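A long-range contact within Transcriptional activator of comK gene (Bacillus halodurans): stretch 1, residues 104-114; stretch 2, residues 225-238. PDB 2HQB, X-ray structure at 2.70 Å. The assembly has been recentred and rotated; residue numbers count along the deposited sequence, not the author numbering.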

ATOM      1  N   SER A 104      10.358   2.457  11.544  1.00 42.02           N
ATOM      2  CA  SER A 104       9.901   1.649  10.406  1.00 43.98           C
ATOM      3  C   SER A 104       8.413   1.891  10.239  1.00 47.77           C
ATOM      4  O   SER A 104       7.666   2.005  11.203  1.00 49.30           O
ATOM      5  CB  SER A 104      10.161   0.149  10.584  1.00 39.71           C
ATOM      6  OG  SER A 104       9.130  -0.485  11.310  1.00 48.04           O
ATOM      7  N   LEU A 105       7.986   1.970   8.995  1.00 48.97           N
ATOM      8  CA  LEU A 105       6.601   2.239   8.710  1.00 48.70           C
ATOM      9  C   LEU A 105       5.913   1.025   8.103  1.00 50.02           C
ATOM     10  O   LEU A 105       6.500   0.334   7.260  1.00 49.50           O
ATOM     11  CB  LEU A 105       6.537   3.423   7.745  1.00 40.69           C
ATOM     12  CG  LEU A 105       7.341   4.626   8.224  1.00 36.71           C
ATOM     13  CD1 LEU A 105       7.386   5.661   7.152  1.00 31.95           C
ATOM     14  CD2 LEU A 105       6.687   5.197   9.465  1.00 39.82           C
ATOM     15  N   HIS A 106       4.671   0.787   8.517  1.00 47.30           N
ATOM     16  CA  HIS A 106       3.876  -0.322   7.989  1.00 49.36           C
ATOM     17  C   HIS A 106       2.413   0.071   7.772  1.00 53.10           C
ATOM     18  O   HIS A 106       1.813   0.781   8.583  1.00 57.04           O
ATOM     19  CB  HIS A 106       3.896  -1.490   8.951  1.00 49.77           C
ATOM     20  CG  HIS A 106       5.266  -1.938   9.318  1.00 50.75           C
ATOM     21  ND1 HIS A 106       5.892  -2.994   8.693  1.00 52.71           N
ATOM     22  CD2 HIS A 106       6.121  -1.496  10.271  1.00 50.56           C
ATOM     23  CE1 HIS A 106       7.074  -3.186   9.251  1.00 55.31           C
ATOM     24  NE2 HIS A 106       7.237  -2.293  10.211  1.00 51.07           N
ATOM     25  N   PHE A 107       1.839  -0.372   6.662  1.00 52.59           N
ATOM     26  CA  PHE A 107       0.444  -0.094   6.395  1.00 45.65           C
ATOM     27  C   PHE A 107      -0.324  -1.310   6.838  1.00 47.72           C
ATOM     28  O   PHE A 107       0.085  -2.456   6.614  1.00 42.25           O
ATOM     29  CB  PHE A 107       0.183   0.161   4.924  1.00 34.62           C
ATOM     30  CG  PHE A 107       0.477   1.552   4.512  1.00 36.44           C
ATOM     31  CD1 PHE A 107       1.681   1.872   3.902  1.00 50.11           C
ATOM     32  CD2 PHE A 107      -0.434   2.555   4.750  1.00 36.07           C
ATOM     33  CE1 PHE A 107       1.974   3.193   3.526  1.00 57.35           C
ATOM     34  CE2 PHE A 107      -0.163   3.875   4.385  1.00 52.51           C
ATOM     35  CZ  PHE A 107       1.049   4.198   3.767  1.00 52.03           C
ATOM     36  N   GLU A 108      -1.441  -1.039   7.497  1.00 52.79           N
ATOM     37  CA  GLU A 108      -2.292  -2.082   8.007  1.00 54.41           C
ATOM     38  C   GLU A 108      -3.150  -2.552   6.840  1.00 50.65           C
ATOM     39  O   GLU A 108      -3.861  -1.758   6.235  1.00 50.43           O
ATOM     40  CB  GLU A 108      -3.117  -1.514   9.160  1.00 63.33           C
ATOM     41  CG  GLU A 108      -3.300  -2.497  10.301  1.00 80.22           C
ATOM     42  CD  GLU A 108      -1.983  -2.977  10.880  1.00 80.78           C
ATOM     43  OE1 GLU A 108      -1.261  -2.141  11.459  1.00 87.08           O
ATOM     44  OE2 GLU A 108      -1.671  -4.182  10.757  1.00 85.26           O
ATOM     45  N   GLY A 109      -3.076  -3.843   6.523  1.00 50.15           N
ATOM     46  CA  GLY A 109      -3.815  -4.364   5.381  1.00 51.87           C
ATOM     47  C   GLY A 109      -5.191  -5.013   5.491  1.00 51.78           C
ATOM     48  O   GLY A 109      -6.012  -4.850   4.592  1.00 48.31           O
ATOM     49  N   TYR A 110      -5.449  -5.761   6.561  1.00 55.97           N
ATOM     50  CA  TYR A 110      -6.741  -6.432   6.728  1.00 55.45           C
ATOM     51  C   TYR A 110      -7.962  -5.527   6.509  1.00 57.76           C
ATOM     52  O   TYR A 110      -8.811  -5.831   5.671  1.00 56.59           O
ATOM     53  CB  TYR A 110      -6.819  -7.058   8.113  1.00 52.40           C
ATOM     54  CG  TYR A 110      -8.048  -7.911   8.349  1.00 55.45           C
ATOM     55  CD1 TYR A 110      -8.097  -9.258   7.948  1.00 55.18           C
ATOM     56  CD2 TYR A 110      -9.178  -7.363   8.951  1.00 55.69           C
ATOM     57  CE1 TYR A 110      -9.258 -10.027   8.146  1.00 54.96           C
ATOM     58  CE2 TYR A 110     -10.333  -8.114   9.149  1.00 51.38           C
ATOM     59  CZ  TYR A 110     -10.373  -9.426   8.743  1.00 55.01           C
ATOM     60  OH  TYR A 110     -11.561 -10.083   8.875  1.00 48.18           O
ATOM     61  N   ALA A 111      -8.053  -4.421   7.250  1.00 59.20           N
ATOM     62  CA  ALA A 111      -9.190  -3.503   7.119  1.00 59.16           C
ATOM     63  C   ALA A 111      -9.561  -3.180   5.691  1.00 61.29           C
ATOM     64  O   ALA A 111     -10.627  -3.562   5.203  1.00 61.81           O
ATOM     65  CB  ALA A 111      -8.914  -2.208   7.850  1.00 62.62           C
HETATM   66  N   MSE A 112      -8.675  -2.464   5.013  1.00 63.20           N
HETATM   67  CA  MSE A 112      -8.950  -2.067   3.643  1.00 58.71           C
HETATM   68  C   MSE A 112      -9.400  -3.217   2.768  1.00 54.28           C
HETATM   69  O   MSE A 112     -10.227  -3.030   1.897  1.00 56.71           O
HETATM   70  CB  MSE A 112      -7.723  -1.389   3.022  1.00 61.91           C
HETATM   71  CG  MSE A 112      -6.665  -2.322   2.428  1.00 59.12           C
HETATM   72 SE   MSE A 112      -5.068  -1.312   1.810  1.00 76.65          SE
HETATM   73  CE  MSE A 112      -4.018  -2.828   1.233  1.00 53.49           C
ATOM     74  N   GLY A 113      -8.870  -4.408   2.996  1.00 51.70           N
ATOM     75  CA  GLY A 113      -9.256  -5.534   2.169  1.00 54.72           C
ATOM     76  C   GLY A 113     -10.679  -5.962   2.432  1.00 56.65           C
ATOM     77  O   GLY A 113     -11.417  -6.353   1.527  1.00 54.71           O
ATOM     78  N   TYR A 114     -11.056  -5.873   3.698  1.00 56.63           N
ATOM     79  CA  TYR A 114     -12.372  -6.243   4.132  1.00 51.33           C
ATOM     80  C   TYR A 114     -13.382  -5.358   3.421  1.00 49.74           C
ATOM     81  O   TYR A 114     -14.167  -5.825   2.593  1.00 52.11           O
ATOM     82  CB  TYR A 114     -12.427  -6.071   5.636  1.00 63.75           C
ATOM     83  CG  TYR A 114     -13.618  -6.699   6.311  1.00 78.63           C
ATOM     84  CD1 TYR A 114     -13.652  -8.066   6.596  1.00 79.91           C
ATOM     85  CD2 TYR A 114     -14.699  -5.918   6.692  1.00 79.59           C
ATOM     86  CE1 TYR A 114     -14.731  -8.628   7.247  1.00 80.66           C
ATOM     87  CE2 TYR A 114     -15.776  -6.468   7.338  1.00 83.16           C
ATOM     88  CZ  TYR A 114     -15.790  -7.814   7.618  1.00 85.77           C
ATOM     89  OH  TYR A 114     -16.866  -8.311   8.311  1.00 96.96           O
TER
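Stretch 2 225-238: STVQHVDDLYVLVA

Stretch 2 enters as a β-strand (residues 225-228), turns at His229 and continues as a helix from Val230 onward, and it runs roughly antiparallel to the strand-loop-helix of stretch 1. The strand crosses helix 110-114 at 157°, the axes 8.3 Å apart at closest approach, and helix 230-238 crosses strand 104-107 at 145° and 10.9 Å. No hydrogen bond joins the two stretches; the contact rests on packing.

Ser225 stays out of reach. Thr226, in the p rotamer, points toward the helix and places CG2 3.2 Å from the carbonyl O of Met112, a selenomethionine, while Thr226 CB lies 3.6 Å from Met112 CG. The CA-to-CB bond of Val227 points away, in the usual alternation of a strand, and Gln228 again faces stretch 1. Gln228 CB sits over one face of the Phe107 ring, 4.0 Å from its centroid in a CH-π contact, and Gln228 NE2 lies 3.2 Å from Phe107 CB and 3.3 Å from Met112 CE.

His229 takes the N-cap position, and its CA-to-CB bond points away from stretch 1. Beyond it, CG2 of Val230 approaches Phe107 CE1 (3.9 Å). One turn later, CD2 of Leu233 bridges Phe107 CZ (3.8 Å) and Leu105 CB (4.0 Å). Val237, a further turn along, closes the contact with CG2 3.7 Å from Leu105 CD2.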

ATOM      1  N   SER A 225     -10.987   1.192  -4.885  1.00 51.58           N
ATOM      2  CA  SER A 225      -9.594   0.868  -4.715  1.00 45.04           C
ATOM      3  C   SER A 225      -9.222   0.878  -3.239  1.00 44.78           C
ATOM      4  O   SER A 225      -9.708   1.721  -2.481  1.00 46.23           O
ATOM      5  CB  SER A 225      -8.770   1.896  -5.493  1.00 41.07           C
ATOM      6  OG  SER A 225      -9.593   2.531  -6.462  1.00 53.08           O
ATOM      7  N   THR A 226      -8.389  -0.079  -2.830  1.00 40.68           N
ATOM      8  CA  THR A 226      -7.901  -0.138  -1.455  1.00 42.68           C
ATOM      9  C   THR A 226      -6.616   0.732  -1.446  1.00 44.63           C
ATOM     10  O   THR A 226      -5.524   0.272  -1.704  1.00 47.92           O
ATOM     11  CB  THR A 226      -7.646  -1.641  -0.981  1.00 47.33           C
ATOM     12  OG1 THR A 226      -6.709  -2.315  -1.833  1.00 49.08           O
ATOM     13  CG2 THR A 226      -8.951  -2.423  -1.014  1.00 45.08           C
ATOM     14  N   VAL A 227      -6.776   2.009  -1.143  1.00 47.01           N
ATOM     15  CA  VAL A 227      -5.678   2.965  -1.172  1.00 48.18           C
ATOM     16  C   VAL A 227      -4.788   3.120   0.070  1.00 48.33           C
ATOM     17  O   VAL A 227      -5.281   3.182   1.194  1.00 44.71           O
ATOM     18  CB  VAL A 227      -6.246   4.344  -1.523  1.00 48.39           C
ATOM     19  CG1 VAL A 227      -5.134   5.329  -1.807  1.00 49.60           C
ATOM     20  CG2 VAL A 227      -7.179   4.208  -2.699  1.00 42.65           C
ATOM     21  N   GLN A 228      -3.473   3.180  -0.158  1.00 45.72           N
ATOM     22  CA  GLN A 228      -2.504   3.386   0.911  1.00 44.12           C
ATOM     23  C   GLN A 228      -1.763   4.671   0.538  1.00 49.21           C
ATOM     24  O   GLN A 228      -1.090   4.727  -0.485  1.00 48.95           O
ATOM     25  CB  GLN A 228      -1.550   2.200   1.011  1.00 39.43           C
ATOM     26  CG  GLN A 228      -2.283   0.915   1.369  1.00 49.17           C
ATOM     27  CD  GLN A 228      -1.354  -0.238   1.691  1.00 51.70           C
ATOM     28  OE1 GLN A 228      -0.335  -0.415   1.041  1.00 54.88           O
ATOM     29  NE2 GLN A 228      -1.709  -1.033   2.693  1.00 48.78           N
ATOM     30  N   HIS A 229      -1.889   5.710   1.364  1.00 49.06           N
ATOM     31  CA  HIS A 229      -1.272   6.988   1.032  1.00 48.67           C
ATOM     32  C   HIS A 229       0.145   7.168   1.463  1.00 51.26           C
ATOM     33  O   HIS A 229       0.419   7.835   2.464  1.00 55.65           O
ATOM     34  CB  HIS A 229      -2.116   8.130   1.582  1.00 52.28           C
ATOM     35  CG  HIS A 229      -3.557   8.042   1.188  1.00 55.84           C
ATOM     36  ND1 HIS A 229      -4.031   8.513  -0.018  1.00 63.05           N
ATOM     37  CD2 HIS A 229      -4.617   7.474   1.810  1.00 52.73           C
ATOM     38  CE1 HIS A 229      -5.321   8.243  -0.121  1.00 53.44           C
ATOM     39  NE2 HIS A 229      -5.700   7.613   0.975  1.00 60.64           N
ATOM     40  N   VAL A 230       1.047   6.587   0.679  1.00 49.67           N
ATOM     41  CA  VAL A 230       2.480   6.663   0.920  1.00 47.00           C
ATOM     42  C   VAL A 230       2.982   8.104   0.897  1.00 46.66           C
ATOM     43  O   VAL A 230       3.782   8.500   1.748  1.00 44.21           O
ATOM     44  CB  VAL A 230       3.251   5.867  -0.145  1.00 44.12           C
ATOM     45  CG1 VAL A 230       4.723   5.955   0.121  1.00 46.31           C
ATOM     46  CG2 VAL A 230       2.811   4.400  -0.127  1.00 41.84           C
ATOM     47  N   ASP A 231       2.517   8.889  -0.074  1.00 46.98           N
ATOM     48  CA  ASP A 231       2.963  10.272  -0.179  1.00 50.10           C
ATOM     49  C   ASP A 231       2.582  11.006   1.090  1.00 52.28           C
ATOM     50  O   ASP A 231       3.380  11.779   1.644  1.00 49.25           O
ATOM     51  CB  ASP A 231       2.377  10.955  -1.426  1.00 57.04           C
ATOM     52  CG  ASP A 231       0.869  10.712  -1.604  1.00 71.62           C
ATOM     53  OD1 ASP A 231       0.260   9.888  -0.878  1.00 67.92           O
ATOM     54  OD2 ASP A 231       0.296  11.361  -2.506  1.00 82.55           O
ATOM     55  N   ASP A 232       1.371  10.735   1.563  1.00 51.21           N
ATOM     56  CA  ASP A 232       0.890  11.340   2.794  1.00 54.77           C
ATOM     57  C   ASP A 232       1.673  10.872   4.004  1.00 53.90           C
ATOM     58  O   ASP A 232       2.083  11.672   4.842  1.00 56.80           O
ATOM     59  CB  ASP A 232      -0.567  11.011   2.994  1.00 53.51           C
ATOM     60  CG  ASP A 232      -1.417  11.764   2.066  1.00 57.40           C
ATOM     61  OD1 ASP A 232      -0.823  12.462   1.212  1.00 68.46           O
ATOM     62  OD2 ASP A 232      -2.651  11.668   2.179  1.00 60.91           O
ATOM     63  N   LEU A 233       1.868   9.575   4.111  1.00 50.61           N
ATOM     64  CA  LEU A 233       2.626   9.084   5.226  1.00 54.27           C
ATOM     65  C   LEU A 233       4.032   9.712   5.260  1.00 55.90           C
ATOM     66  O   LEU A 233       4.540  10.027   6.341  1.00 56.80           O
ATOM     67  CB  LEU A 233       2.736   7.564   5.161  1.00 56.64           C
ATOM     68  CG  LEU A 233       3.189   7.041   6.510  1.00 57.75           C
ATOM     69  CD1 LEU A 233       2.130   7.442   7.509  1.00 56.83           C
ATOM     70  CD2 LEU A 233       3.378   5.535   6.482  1.00 58.54           C
ATOM     71  N   TYR A 234       4.664   9.890   4.098  1.00 55.29           N
ATOM     72  CA  TYR A 234       6.008  10.477   4.072  1.00 56.01           C
ATOM     73  C   TYR A 234       5.976  11.850   4.677  1.00 57.66           C
ATOM     74  O   TYR A 234       6.741  12.151   5.562  1.00 61.04           O
ATOM     75  CB  TYR A 234       6.573  10.603   2.655  1.00 52.29           C
ATOM     76  CG  TYR A 234       7.420   9.433   2.230  1.00 54.51           C
ATOM     77  CD1 TYR A 234       6.838   8.214   1.917  1.00 58.94           C
ATOM     78  CD2 TYR A 234       8.799   9.547   2.115  1.00 43.34           C
ATOM     79  CE1 TYR A 234       7.602   7.145   1.495  1.00 47.37           C
ATOM     80  CE2 TYR A 234       9.568   8.477   1.693  1.00 36.73           C
ATOM     81  CZ  TYR A 234       8.956   7.278   1.385  1.00 43.09           C
ATOM     82  OH  TYR A 234       9.683   6.184   0.971  1.00 41.64           O
ATOM     83  N   VAL A 235       5.092  12.693   4.171  1.00 60.79           N
ATOM     84  CA  VAL A 235       4.957  14.037   4.678  1.00 56.94           C
ATOM     85  C   VAL A 235       4.650  13.928   6.176  1.00 56.67           C
ATOM     86  O   VAL A 235       5.365  14.484   6.994  1.00 59.65           O
ATOM     87  CB  VAL A 235       3.847  14.781   3.884  1.00 54.33           C
ATOM     88  CG1 VAL A 235       3.551  16.131   4.494  1.00 48.49           C
ATOM     89  CG2 VAL A 235       4.306  14.952   2.430  1.00 46.27           C
ATOM     90  N   LEU A 236       3.618  13.182   6.536  1.00 52.55           N
ATOM     91  CA  LEU A 236       3.254  13.017   7.932  1.00 50.42           C
ATOM     92  C   LEU A 236       4.453  12.738   8.840  1.00 56.30           C
ATOM     93  O   LEU A 236       4.687  13.447   9.830  1.00 61.95           O
ATOM     94  CB  LEU A 236       2.235  11.883   8.074  1.00 44.52           C
ATOM     95  CG  LEU A 236       1.872  11.344   9.460  1.00 42.26           C
ATOM     96  CD1 LEU A 236       1.413  12.510  10.354  1.00 66.82           C
ATOM     97  CD2 LEU A 236       0.752  10.329   9.347  1.00 46.90           C
ATOM     98  N   VAL A 237       5.201  11.697   8.502  1.00 55.54           N
ATOM     99  CA  VAL A 237       6.362  11.274   9.275  1.00 50.81           C
ATOM    100  C   VAL A 237       7.488  12.308   9.285  1.00 54.86           C
ATOM    101  O   VAL A 237       8.249  12.372  10.226  1.00 58.23           O
ATOM    102  CB  VAL A 237       6.876   9.912   8.735  1.00 41.62           C
ATOM    103  CG1 VAL A 237       8.224   9.564   9.334  1.00 29.16           C
ATOM    104  CG2 VAL A 237       5.832   8.815   9.038  1.00 33.94           C
ATOM    105  N   ALA A 238       7.589  13.125   8.245  1.00 57.03           N
ATOM    106  CA  ALA A 238       8.633  14.153   8.160  1.00 60.54           C
ATOM    107  C   ALA A 238       8.244  15.406   8.979  1.00 66.75           C
ATOM    108  O   ALA A 238       9.081  16.274   9.291  1.00 69.85           O
ATOM    109  CB  ALA A 238       8.852  14.537   6.693  1.00 43.30           C
TER